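Side-chain contacts in MTH396 protein (Methanothermobacter thermautotrophicus, PDB 1NXH), which is of unknown function but belongs to the EhaM family and forms an all-helical homodimer whose subunits are joined by disulfide bonds: residues Leu47-Ser50 with Ser51-Leu55; Ala54-Pro57 with Arg58-Ala62; Arg107-Ser110 with Glu111-Glu115. All coordinates share one frame; numbering follows the deposited sequence.

Contact 1 of 3, residues Leu47-Ser50 with Ser51-Leu55; sequences LDMS and SLEAL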
loop_
_atom_site.group_PDB
_atom_site.type_symbol
_atom_site.label_atom_id
_atom_site.label_comp_id
_atom_site.label_asym_id
_atom_site.label_seq_id
_atom_site.Cartn_x
_atom_site.Cartn_y
_atom_site.Cartn_z
ATOM N N LEU A 47 -17.916 4.540 14.932
ATOM C CA LEU A 47 -18.849 5.335 14.127
ATOM C C LEU A 47 -20.241 5.561 14.740
ATOM O O LEU A 47 -20.846 4.640 15.297
ATOM C CB LEU A 47 -19.004 4.693 12.747
ATOM C CG LEU A 47 -17.699 4.490 11.967
ATOM C CD1 LEU A 47 -17.955 3.603 10.757
ATOM C CD2 LEU A 47 -17.133 5.832 11.546
ATOM N N ASP A 48 -20.749 6.789 14.628
ATOM C CA ASP A 48 -22.071 7.121 15.156
ATOM C C ASP A 48 -23.115 6.818 14.097
ATOM O O ASP A 48 -22.786 6.427 12.981
ATOM C CB ASP A 48 -22.163 8.599 15.490
ATOM C CG ASP A 48 -21.963 9.464 14.271
ATOM O OD1 ASP A 48 -20.810 9.529 13.803
ATOM O OD2 ASP A 48 -22.945 10.054 13.769
HETATM N N MSE A 49 -24.374 7.038 14.449
HETATM C CA MSE A 49 -25.495 6.787 13.543
HETATM C C MSE A 49 -25.455 7.567 12.225
HETATM O O MSE A 49 -25.545 6.978 11.154
HETATM C CB MSE A 49 -26.809 7.077 14.272
HETATM C CG MSE A 49 -27.574 5.833 14.666
HETATM SE SE MSE A 49 -28.245 4.955 13.097
HETATM C CE MSE A 49 -30.101 5.485 13.239
ATOM N N SER A 50 -25.332 8.889 12.308
ATOM C CA SER A 50 -25.285 9.718 11.110
ATOM C C SER A 50 -24.201 9.199 10.184
ATOM O O SER A 50 -24.400 9.074 8.977
ATOM C CB SER A 50 -24.992 11.174 11.477
ATOM O OG SER A 50 -26.032 11.721 12.271
ATOM N N SER A 51 -23.049 8.894 10.765
ATOM C CA SER A 51 -21.930 8.376 9.998
ATOM C C SER A 51 -22.347 7.152 9.209
ATOM O O SER A 51 -22.218 7.115 7.988
ATOM C CB SER A 51 -20.792 8.007 10.933
ATOM O OG SER A 51 -20.370 9.150 11.640
ATOM N N LEU A 52 -22.853 6.151 9.916
ATOM C CA LEU A 52 -23.285 4.911 9.295
ATOM C C LEU A 52 -24.244 5.062 8.127
ATOM O O LEU A 52 -24.063 4.413 7.101
ATOM C CB LEU A 52 -23.889 4.004 10.350
ATOM C CG LEU A 52 -22.777 3.365 11.165
ATOM C CD1 LEU A 52 -23.355 2.627 12.333
ATOM C CD2 LEU A 52 -21.997 2.424 10.275
ATOM N N GLU A 53 -25.272 5.890 8.280
ATOM C CA GLU A 53 -26.218 6.116 7.191
ATOM C C GLU A 53 -25.654 7.266 6.365
ATOM O O GLU A 53 -26.291 8.314 6.204
ATOM C CB GLU A 53 -27.605 6.486 7.729
ATOM C CG GLU A 53 -28.324 5.337 8.420
ATOM C CD GLU A 53 -29.828 5.540 8.510
ATOM O OE1 GLU A 53 -30.487 5.604 7.452
ATOM O OE2 GLU A 53 -30.354 5.631 9.641
ATOM N N ALA A 54 -24.442 7.058 5.856
ATOM C CA ALA A 54 -23.731 8.058 5.058
ATOM C C ALA A 54 -22.471 7.440 4.444
ATOM O O ALA A 54 -22.023 7.846 3.368
ATOM C CB ALA A 54 -23.347 9.257 5.942
ATOM N N LEU A 55 -21.923 6.446 5.136
ATOM C CA LEU A 55 -20.706 5.762 4.721
ATOM C C LEU A 55 -20.648 5.061 3.374
ATOM O O LEU A 55 -19.820 5.403 2.522
ATOM C CB LEU A 55 -20.303 4.751 5.785
ATOM C CG LEU A 55 -19.246 5.248 6.758
ATOM C CD1 LEU A 55 -18.790 4.099 7.639
ATOM C CD2 LEU A 55 -18.076 5.798 5.971
#
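Asp-48 caps the start of helix 49-60, its OD2 accepting from Ser-51 N at 3.2 Å. With chi1 at 61° the carboxylate stands between its own backbone N and carbonyl carbon, a position that carries it over the first turn, where the Ser-51 N-H meets OD2 from above the carboxylate plane. The same carboxylate lies beside Ser-51 OG, modelled too close to interpret. Two main-chain bonds then begin the helix: Leu-52 N to Asp-48 O and Glu-53 N to Met-49 O, each 3.1 Å.

The apolar part lies one residue before the cap. Leu-47 CD1 packs 4.2 Å from Leu-52 CD2, the pairing of a hydrophobic staple, and also comes tip to tip with Leu-55 CD1. On another flank Met-49, present as selenomethionine, bends at chi2 and chi3 until it runs alongside Glu-53; its CE lies 3.6 Å from Glu-53 OE2, although that glutamate is poorly ordered.

Around this helix start, Met-49 rests on Met-10 and Lys-11 of helix 5-15, Leu-52 and Leu-55 lie on Trp-20 of helix 18-25, and Leu-47 and Leu-55 meet Met-84 of the second subunit.

Contact 2 of 3, residues Ala54-Pro57 with Arg58-Ala62; sequences ALHP and RFESA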
loop_
_atom_site.group_PDB
_atom_site.type_symbol
_atom_site.label_atom_id
_atom_site.label_comp_id
_atom_site.label_asym_id
_atom_site.label_seq_id
_atom_site.Cartn_x
_atom_site.Cartn_y
_atom_site.Cartn_z
ATOM N N ALA A 54 -24.442 7.058 5.856
ATOM C CA ALA A 54 -23.731 8.058 5.058
ATOM C C ALA A 54 -22.471 7.440 4.444
ATOM O O ALA A 54 -22.023 7.846 3.368
ATOM C CB ALA A 54 -23.347 9.257 5.942
ATOM N N LEU A 55 -21.923 6.446 5.136
ATOM C CA LEU A 55 -20.706 5.762 4.721
ATOM C C LEU A 55 -20.648 5.061 3.374
ATOM O O LEU A 55 -19.820 5.403 2.522
ATOM C CB LEU A 55 -20.303 4.751 5.785
ATOM C CG LEU A 55 -19.246 5.248 6.758
ATOM C CD1 LEU A 55 -18.790 4.099 7.639
ATOM C CD2 LEU A 55 -18.076 5.798 5.971
ATOM N N HIS A 56 -21.512 4.072 3.182
ATOM C CA HIS A 56 -21.492 3.297 1.944
ATOM C C HIS A 56 -21.308 4.095 0.660
ATOM O O HIS A 56 -20.322 3.921 -0.041
ATOM C CB HIS A 56 -22.727 2.413 1.846
ATOM C CG HIS A 56 -22.494 1.186 1.026
ATOM N ND1 HIS A 56 -22.561 1.187 -0.352
ATOM C CD2 HIS A 56 -22.086 -0.055 1.382
ATOM C CE1 HIS A 56 -22.200 0.002 -0.809
ATOM N NE2 HIS A 56 -21.906 -0.770 0.222
ATOM N N PRO A 57 -22.252 4.977 0.328
ATOM C CA PRO A 57 -22.071 5.752 -0.904
ATOM C C PRO A 57 -20.647 6.309 -0.949
ATOM O O PRO A 57 -19.920 6.134 -1.936
ATOM C CB PRO A 57 -23.099 6.877 -0.766
ATOM C CG PRO A 57 -24.161 6.286 0.059
ATOM C CD PRO A 57 -23.414 5.459 1.094
ATOM N N ARG A 58 -20.265 6.978 0.139
ATOM C CA ARG A 58 -18.954 7.593 0.260
ATOM C C ARG A 58 -17.897 6.546 0.043
ATOM O O ARG A 58 -16.840 6.812 -0.527
ATOM C CB ARG A 58 -18.789 8.208 1.641
ATOM C CG ARG A 58 -17.703 9.233 1.694
ATOM C CD ARG A 58 -17.810 10.014 2.961
ATOM N NE ARG A 58 -17.218 9.310 4.091
ATOM C CZ ARG A 58 -17.793 9.200 5.289
ATOM N NH1 ARG A 58 -18.989 9.742 5.512
ATOM N NH2 ARG A 58 -17.161 8.574 6.278
ATOM N N PHE A 59 -18.202 5.342 0.499
ATOM C CA PHE A 59 -17.289 4.219 0.368
ATOM C C PHE A 59 -17.160 3.771 -1.087
ATOM O O PHE A 59 -16.064 3.476 -1.555
ATOM C CB PHE A 59 -17.786 3.059 1.214
ATOM C CG PHE A 59 -16.870 1.880 1.207
ATOM C CD1 PHE A 59 -16.077 1.597 2.312
ATOM C CD2 PHE A 59 -16.801 1.037 0.092
ATOM C CE1 PHE A 59 -15.225 0.486 2.312
ATOM C CE2 PHE A 59 -15.945 -0.087 0.078
ATOM C CZ PHE A 59 -15.158 -0.360 1.190
ATOM N N GLU A 60 -18.281 3.717 -1.798
ATOM C CA GLU A 60 -18.259 3.303 -3.191
ATOM C C GLU A 60 -17.514 4.279 -4.075
ATOM O O GLU A 60 -16.889 3.875 -5.057
ATOM C CB GLU A 60 -19.679 3.127 -3.730
ATOM C CG GLU A 60 -20.293 1.789 -3.384
ATOM C CD GLU A 60 -19.275 0.649 -3.456
ATOM O OE1 GLU A 60 -18.521 0.466 -2.470
ATOM O OE2 GLU A 60 -19.212 -0.055 -4.496
ATOM N N SER A 61 -17.563 5.561 -3.724
ATOM C CA SER A 61 -16.895 6.571 -4.540
ATOM C C SER A 61 -15.407 6.682 -4.277
ATOM O O SER A 61 -14.714 7.426 -4.958
ATOM C CB SER A 61 -17.544 7.943 -4.346
ATOM O OG SER A 61 -17.294 8.433 -3.043
ATOM N N ALA A 62 -14.909 5.945 -3.298
ATOM C CA ALA A 62 -13.486 6.006 -2.994
ATOM C C ALA A 62 -12.826 4.668 -3.241
ATOM O O ALA A 62 -11.602 4.576 -3.334
ATOM C CB ALA A 62 -13.275 6.424 -1.562
#
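Ala-54 begins the exchange through its carbonyl: O lies 3.7 Å from Arg-58 CB, while its methyl faces the NH1 end of the same arginine more loosely. Leu-55 does more. Its CD2 sits over one face of the Arg-58 guanidinium, 3.5 Å from CZ, and the two side chains cross obliquely; its carbonyl O takes the Phe-59 N-H. A chi1 of -160° sends Arg-58 CG away from its own N, and a bend at chi3 then folds the guanidinium back over the leucine. In that pose NH2 donates to Val-83 O of the second subunit.

His-56 runs side by side with Glu-60, both pointing the same way, ring and carboxylate planes 32° apart. The touch is imidazole to methylene, CE1 to Glu-60 CG at 3.7 Å, while NE2 has a weak hydrogen bond with Arg-19 O in helix 18-25. His-56 O receives Glu-60 N at 2.7 Å. Pro-57, with no N-H to give the preceding turn, sits at a kink, yet its O still accepts from Ser-61 N at 3.0 Å. Ser-61 OG in turn donates to Arg-58 O, arriving from above the carbonyl plane.

With an alanine here instead of Arg-58, Leu-55 CD2 would probably lose the flat group it lies over, and Val-83 O of the second subunit would be left without this donor. The chemistry is thus mixed: main-chain bonds hold the turns together, Arg-58 by a polar bond and Phe-59 by stacking on Trp-79 reach the second subunit, and His-56 and Glu-60 lie against helix 18-25, so this end of helix 49-60 joins its own subunit's helix 18-25 and takes part in the dimer interface.

Contact 3 of 3, residues Arg107-Ser110 with Glu111-Glu115; sequences REYS and EALSE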
loop_
_atom_site.group_PDB
_atom_site.type_symbol
_atom_site.label_atom_id
_atom_site.label_comp_id
_atom_site.label_asym_id
_atom_site.label_seq_id
_atom_site.Cartn_x
_atom_site.Cartn_y
_atom_site.Cartn_z
ATOM N N ARG A 107 -12.684 -8.667 -10.101
ATOM C CA ARG A 107 -11.406 -9.360 -10.059
ATOM C C ARG A 107 -10.861 -9.363 -8.634
ATOM O O ARG A 107 -10.898 -8.342 -7.952
ATOM C CB ARG A 107 -10.418 -8.670 -11.002
ATOM C CG ARG A 107 -9.501 -9.617 -11.760
ATOM C CD ARG A 107 -8.706 -10.507 -10.822
ATOM N NE ARG A 107 -7.841 -11.428 -11.555
ATOM C CZ ARG A 107 -8.277 -12.354 -12.403
ATOM N NH1 ARG A 107 -9.578 -12.495 -12.635
ATOM N NH2 ARG A 107 -7.408 -13.135 -13.028
ATOM N N GLU A 108 -10.381 -10.516 -8.180
ATOM C CA GLU A 108 -9.814 -10.626 -6.842
ATOM C C GLU A 108 -8.511 -9.829 -6.785
ATOM O O GLU A 108 -7.575 -10.122 -7.534
ATOM C CB GLU A 108 -9.506 -12.084 -6.525
ATOM C CG GLU A 108 -8.790 -12.286 -5.208
ATOM C CD GLU A 108 -9.753 -12.470 -4.068
ATOM O OE1 GLU A 108 -10.676 -11.640 -3.935
ATOM O OE2 GLU A 108 -9.591 -13.446 -3.308
ATOM N N TYR A 109 -8.428 -8.843 -5.894
ATOM C CA TYR A 109 -7.209 -8.033 -5.804
ATOM C C TYR A 109 -5.986 -8.909 -5.982
ATOM O O TYR A 109 -5.196 -8.716 -6.902
ATOM C CB TYR A 109 -7.082 -7.323 -4.448
ATOM C CG TYR A 109 -5.904 -6.366 -4.424
ATOM C CD1 TYR A 109 -5.859 -5.294 -5.310
ATOM C CD2 TYR A 109 -4.801 -6.573 -3.585
ATOM C CE1 TYR A 109 -4.757 -4.459 -5.380
ATOM C CE2 TYR A 109 -3.680 -5.731 -3.649
ATOM C CZ TYR A 109 -3.669 -4.677 -4.561
ATOM O OH TYR A 109 -2.570 -3.854 -4.728
ATOM N N SER A 110 -5.853 -9.865 -5.074
ATOM C CA SER A 110 -4.754 -10.798 -5.080
ATOM C C SER A 110 -4.450 -11.151 -6.515
ATOM O O SER A 110 -3.399 -10.795 -7.055
ATOM C CB SER A 110 -5.160 -12.054 -4.331
ATOM O OG SER A 110 -6.307 -11.799 -3.543
ATOM N N GLU A 111 -5.385 -11.845 -7.144
ATOM C CA GLU A 111 -5.195 -12.256 -8.519
ATOM C C GLU A 111 -4.887 -11.076 -9.430
ATOM O O GLU A 111 -3.966 -11.151 -10.233
ATOM C CB GLU A 111 -6.435 -13.000 -9.001
ATOM C CG GLU A 111 -6.732 -14.249 -8.177
ATOM C CD GLU A 111 -8.131 -14.792 -8.415
ATOM O OE1 GLU A 111 -8.516 -14.925 -9.596
ATOM O OE2 GLU A 111 -8.839 -15.088 -7.423
ATOM N N ALA A 112 -5.637 -9.984 -9.290
ATOM C CA ALA A 112 -5.440 -8.794 -10.123
ATOM C C ALA A 112 -4.032 -8.194 -10.016
ATOM O O ALA A 112 -3.448 -7.764 -11.014
ATOM C CB ALA A 112 -6.482 -7.739 -9.772
ATOM N N LEU A 113 -3.489 -8.161 -8.804
ATOM C CA LEU A 113 -2.156 -7.613 -8.584
ATOM C C LEU A 113 -1.123 -8.424 -9.370
ATOM O O LEU A 113 -0.181 -7.866 -9.943
ATOM C CB LEU A 113 -1.815 -7.651 -7.089
ATOM C CG LEU A 113 -0.817 -6.610 -6.572
ATOM C CD1 LEU A 113 -0.444 -6.939 -5.161
ATOM C CD2 LEU A 113 0.441 -6.586 -7.426
ATOM N N SER A 114 -1.301 -9.744 -9.388
ATOM C CA SER A 114 -0.388 -10.631 -10.095
ATOM C C SER A 114 -0.316 -10.232 -11.554
ATOM O O SER A 114 0.772 -10.117 -12.116
ATOM C CB SER A 114 -0.860 -12.076 -9.970
ATOM O OG SER A 114 -0.929 -12.462 -8.608
ATOM N N GLU A 115 -1.478 -10.007 -12.159
ATOM C CA GLU A 115 -1.555 -9.608 -13.561
ATOM C C GLU A 115 -0.856 -8.259 -13.754
ATOM O O GLU A 115 -0.224 -8.013 -14.790
ATOM C CB GLU A 115 -3.021 -9.504 -13.999
ATOM C CG GLU A 115 -3.381 -10.348 -15.214
ATOM C CD GLU A 115 -2.576 -9.977 -16.451
ATOM O OE1 GLU A 115 -2.546 -8.775 -16.799
ATOM O OE2 GLU A 115 -1.980 -10.882 -17.079
#
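Ala-112 N and Leu-113 N bond back four residues to Glu-108 O and Tyr-109 O, both at 2.6 Å, and form the first turn of helix 109-124, with a weaker Ser-114 N to Ser-110 O bond following. Ser-114 OG adds a weak bond to that same Ser-110 O.

Among the side chains, Arg-107 comes up from before the helix, bent at chi2, and crosses Glu-111 at about a right angle. Its CD packs 3.7 Å from Ala-112 CB. Glu-111 OE1 lies over the centre of the guanidinium, 3.8 Å above its plane, where no N-H points at it; any attraction is probably one of charge alone, for Arg-107 NH1 and NH2 both lie 4.0 Å from Glu-111 OE1, beyond a salt bridge. The other oxygen, Glu-111 OE2, rests 3.2 Å from Glu-108 CB. Glu-108 keeps its carboxylate turned 72° from that of Glu-111, with OE2 to OE2 at 4.5 Å, so two like charges probably share this end uneasily.

Farther round the turn Tyr-109, its CG anti to the backbone N (chi1 -173°), lays one ring face against Leu-113, with CB above it toward the rim, and Leu-113 CD1 reaches Tyr-109 CE2 at 3.8 Å. The tyrosine OH is hydrogen-bonded to Asp-74 OD1 of helix 63-74, which fixes the far end of the ring.

All this is a helix N-terminus with Glu-108 at the N-cap position. Acidic residues are common in such first turns, where they are likely to be favoured by the helix dipole, and the tyrosine-leucine pair is an ordinary i to i+4 contact that here faces helix 63-74.

In the fold
Contacts 1 and 2 follow one another on helix 49-60, sharing Ala-54 and Leu-55, with centres about 11 Å apart; contact 3 lies on helix 109-124, across the chain's centre, its centre about 31 Å from that of contact 1 and about 23 Å from that of contact 2. Each mixes buried and exposed residues. Contact 3 meets helices 63-74 and 89-104 and touches no other chain. Contacts 1 and 3 both start helices, but Asp-48 makes a side-chain capping bond, whereas at Glu-108 the bonds are main-chain ones apart from a weak Ser-114 OG bond, with charges of both signs close by. Contact 2 spans a proline kink and, like contact 1, meets helix 18-25 and the second subunit, but with a hydrogen bond and a ring stack as well as apolar packing.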